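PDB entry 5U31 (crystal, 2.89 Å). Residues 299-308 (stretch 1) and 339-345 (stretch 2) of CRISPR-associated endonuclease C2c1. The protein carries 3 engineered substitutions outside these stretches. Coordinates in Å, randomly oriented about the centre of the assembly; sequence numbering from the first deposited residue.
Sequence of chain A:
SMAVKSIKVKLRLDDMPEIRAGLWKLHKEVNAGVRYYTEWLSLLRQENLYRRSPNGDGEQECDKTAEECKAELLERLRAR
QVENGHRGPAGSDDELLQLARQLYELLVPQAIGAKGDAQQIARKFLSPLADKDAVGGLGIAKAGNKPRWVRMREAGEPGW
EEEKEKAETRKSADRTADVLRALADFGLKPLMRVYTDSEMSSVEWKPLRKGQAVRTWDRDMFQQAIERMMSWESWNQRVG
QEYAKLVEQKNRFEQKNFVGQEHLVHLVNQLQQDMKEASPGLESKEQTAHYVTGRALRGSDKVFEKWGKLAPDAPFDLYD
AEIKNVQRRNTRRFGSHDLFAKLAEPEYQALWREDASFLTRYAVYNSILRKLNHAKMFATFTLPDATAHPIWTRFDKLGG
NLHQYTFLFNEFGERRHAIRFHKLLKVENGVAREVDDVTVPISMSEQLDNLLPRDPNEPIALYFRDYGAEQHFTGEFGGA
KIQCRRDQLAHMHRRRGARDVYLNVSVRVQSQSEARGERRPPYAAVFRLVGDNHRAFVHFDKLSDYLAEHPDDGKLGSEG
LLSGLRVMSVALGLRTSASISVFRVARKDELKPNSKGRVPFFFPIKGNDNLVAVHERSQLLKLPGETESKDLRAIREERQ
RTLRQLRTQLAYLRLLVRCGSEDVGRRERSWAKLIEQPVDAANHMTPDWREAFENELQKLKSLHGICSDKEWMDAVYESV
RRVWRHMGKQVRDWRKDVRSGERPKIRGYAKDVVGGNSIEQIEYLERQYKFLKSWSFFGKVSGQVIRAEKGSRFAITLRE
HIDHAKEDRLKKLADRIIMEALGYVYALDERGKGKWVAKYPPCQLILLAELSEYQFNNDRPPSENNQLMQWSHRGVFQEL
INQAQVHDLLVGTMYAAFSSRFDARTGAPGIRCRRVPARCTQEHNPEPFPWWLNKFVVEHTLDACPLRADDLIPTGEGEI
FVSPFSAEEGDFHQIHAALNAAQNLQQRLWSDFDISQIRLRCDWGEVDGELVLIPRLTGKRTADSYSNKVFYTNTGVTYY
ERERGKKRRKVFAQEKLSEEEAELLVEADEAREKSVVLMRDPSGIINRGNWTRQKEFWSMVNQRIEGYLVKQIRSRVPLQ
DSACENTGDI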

# COMPACT_ATOMS: atom_id res chain seq x y z
N GLY A 299 7.88 16.65 18.30
CA GLY A 299 7.79 16.93 19.72
C GLY A 299 8.25 18.31 20.12
O GLY A 299 8.63 18.51 21.28
N SER A 300 8.25 19.26 19.19
CA SER A 300 8.63 20.63 19.52
C SER A 300 7.58 21.34 20.36
O SER A 300 7.89 22.34 21.01
N ASP A 301 6.33 20.86 20.32
CA ASP A 301 5.29 21.46 21.14
C ASP A 301 5.63 21.36 22.63
O ASP A 301 5.46 22.33 23.38
N LYS A 302 6.12 20.19 23.06
CA LYS A 302 6.44 20.00 24.47
C LYS A 302 7.67 20.80 24.87
O LYS A 302 7.69 21.41 25.95
N VAL A 303 8.70 20.81 24.03
CA VAL A 303 9.93 21.53 24.35
C VAL A 303 9.68 23.03 24.46
O VAL A 303 10.29 23.72 25.28
N PHE A 304 8.77 23.56 23.63
CA PHE A 304 8.54 25.00 23.61
C PHE A 304 7.82 25.49 24.86
O PHE A 304 8.17 26.53 25.43
N GLU A 305 6.79 24.75 25.31
CA GLU A 305 6.10 25.13 26.54
C GLU A 305 7.04 25.07 27.73
O GLU A 305 7.02 25.96 28.59
N LYS A 306 7.86 24.03 27.80
CA LYS A 306 8.84 23.93 28.87
C LYS A 306 9.89 25.04 28.78
O LYS A 306 10.39 25.50 29.81
N TRP A 307 10.22 25.48 27.57
CA TRP A 307 11.14 26.60 27.43
C TRP A 307 10.50 27.92 27.84
O TRP A 307 11.21 28.84 28.26
N GLY A 308 9.17 28.03 27.73
CA GLY A 308 8.50 29.27 28.07
C GLY A 308 8.64 29.64 29.53
O GLY A 308 8.68 30.83 29.87
N LEU A 339 18.79 20.57 16.49
CA LEU A 339 17.88 21.66 16.12
C LEU A 339 17.41 22.40 17.36
O LEU A 339 17.38 23.64 17.39
N PHE A 340 17.04 21.66 18.40
CA PHE A 340 16.61 22.31 19.63
C PHE A 340 17.79 22.93 20.38
O PHE A 340 17.63 23.94 21.08
N ALA A 341 18.99 22.36 20.23
CA ALA A 341 20.17 22.96 20.83
C ALA A 341 20.46 24.32 20.22
O ALA A 341 20.82 25.27 20.93
N LYS A 342 20.30 24.45 18.90
CA LYS A 342 20.53 25.72 18.24
C LYS A 342 19.34 26.67 18.38
O LYS A 342 19.51 27.89 18.32
N LEU A 343 18.13 26.13 18.59
CA LEU A 343 16.97 26.97 18.85
C LEU A 343 16.98 27.53 20.27
O LEU A 343 16.24 28.48 20.56
N ALA A 344 17.79 26.96 21.16
CA ALA A 344 17.93 27.51 22.50
C ALA A 344 18.90 28.68 22.54
O ALA A 344 18.86 29.48 23.49
N GLU A 345 19.76 28.81 21.54
CA GLU A 345 20.69 29.93 21.49
C GLU A 345 19.91 31.23 21.40
O GLU A 345 18.91 31.32 20.68

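The two helices run in nearly the same direction, 27° apart, but their axes come no closer than 12.1 Å, and large side chains fill the gap. Aromatic residues do most of that work, and no hydrogen bond crosses between the stretches.

Phe-340 is the knob. Its CA-to-CB bond points toward stretch 1, and chi1 in the m well (-66°) carries the ring into a hole formed by Ser-300, Val-303, Phe-304 and Trp-307, the i, i+3, i+4, i+7 pattern of one helix face. With chi2 at -52°, the ring sets one face under Val-303 CG2 and turns an edge to Ser-300, where Phe-340 CE1 lies 3.6 Å from Ser-300 CB. Val-303, in t, also places its CG1 4.4 Å from Phe-340 CD1. Ser-300 adopts p, and its OG is hydrogen-bonded to a residue adjoining one of the stretches, while its CB meets the ring of Phe-340.

Phe-304 starts sideways, yet its m rotamer (chi1 -73°) brings the far end of the ring nearer: CE2 is 4.2 Å from Phe-340 CE1, and CZ is 4.3 Å from Leu-343 CD1, which lies at the ring edge. Leu-343 points toward stretch 1 in the m,t conformation.

Trp-307 spans the gap one turn further on. It points toward stretch 2, and chi1 of -82° with chi2 near zero brings the six-membered ring up against the backbone there. Trp-307 CH2 approaches Phe-340 O edge-on at 3.0 Å, a close contact. The same ring packs Trp-307 CZ3 3.9 Å from Leu-343 CB and Trp-307 CZ2 3.8 Å from Ala-344 CB. NE1 is satisfied by a hydrogen bond elsewhere in the structure.

Asp-301, Lys-302, Glu-305 and Lys-306 stay out of the contact, as do Ala-341 and Lys-342, which point away. The side chains in the contact are mostly apolar, and every charged residue of the two stretches stays out of it.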

# COMPACT_ATOMS: atom_id res chain seq x y z
CB SER A 300 8.89 21.43 18.25
OG SER A 300 7.73 21.44 17.43
CB ASP A 301 3.95 20.79 20.85
CG ASP A 301 2.77 21.74 20.99
OD1 ASP A 301 2.22 22.15 19.94
OD2 ASP A 301 2.40 22.07 22.13
CB LYS A 302 6.66 18.51 24.75
CG LYS A 302 5.55 17.61 24.24
CD LYS A 302 6.00 16.15 24.22
CE LYS A 302 5.00 15.28 23.49
NZ LYS A 302 5.52 13.90 23.27
CB VAL A 303 11.02 21.21 23.31
CG1 VAL A 303 12.33 21.89 23.69
CG2 VAL A 303 11.22 19.72 23.19
CB PHE A 304 7.75 25.39 22.36
CG PHE A 304 8.55 25.33 21.08
CD1 PHE A 304 7.95 25.57 19.86
CD2 PHE A 304 9.90 25.02 21.11
CE1 PHE A 304 8.68 25.52 18.69
CE2 PHE A 304 10.64 24.96 19.94
CZ PHE A 304 10.03 25.21 18.73
CB GLU A 305 4.89 24.22 26.76
CG GLU A 305 3.79 24.40 25.74
CD GLU A 305 2.61 23.48 26.00
OE1 GLU A 305 2.69 22.66 26.94
OE2 GLU A 305 1.60 23.59 25.28
CB LYS A 306 9.49 22.55 28.85
CG LYS A 306 8.75 21.51 29.66
CD LYS A 306 8.56 20.22 28.88
CE LYS A 306 8.27 19.04 29.79
NZ LYS A 306 7.13 19.27 30.72
CB TRP A 307 11.64 26.71 25.99
CG TRP A 307 12.76 25.79 25.65
CD1 TRP A 307 13.40 24.94 26.50
CD2 TRP A 307 13.38 25.63 24.38
NE1 TRP A 307 14.39 24.26 25.83
CE2 TRP A 307 14.39 24.67 24.52
CE3 TRP A 307 13.17 26.21 23.12
CZ2 TRP A 307 15.20 24.27 23.45
CZ3 TRP A 307 13.97 25.82 22.07
CH2 TRP A 307 14.97 24.86 22.24
CB LEU A 339 16.70 21.11 15.33
CG LEU A 339 16.23 21.91 14.12
CD1 LEU A 339 14.75 21.67 13.87
CD2 LEU A 339 16.53 23.40 14.29
CB PHE A 340 15.88 21.31 20.51
CG PHE A 340 14.58 20.83 19.93
CD1 PHE A 340 13.63 21.74 19.49
CD2 PHE A 340 14.31 19.48 19.81
CE1 PHE A 340 12.43 21.30 18.95
CE2 PHE A 340 13.12 19.03 19.28
CZ PHE A 340 12.18 19.95 18.85
CB ALA A 341 21.37 22.03 20.67
CB LYS A 342 20.86 25.50 16.76
CG LYS A 342 21.48 26.71 16.07
CD LYS A 342 23.00 26.75 16.19
CE LYS A 342 23.66 25.74 15.25
NZ LYS A 342 25.13 25.94 15.17
CB LEU A 343 15.67 26.20 18.62
CG LEU A 343 15.25 25.91 17.18
CD1 LEU A 343 14.00 25.07 17.16
CD2 LEU A 343 15.04 27.19 16.39
CB ALA A 344 18.38 26.43 23.48
CB GLU A 345 21.63 29.79 20.29
CG GLU A 345 22.44 28.50 20.29
CD GLU A 345 23.42 28.42 19.13
OE1 GLU A 345 24.27 27.51 19.12
OE2 GLU A 345 23.32 29.28 18.22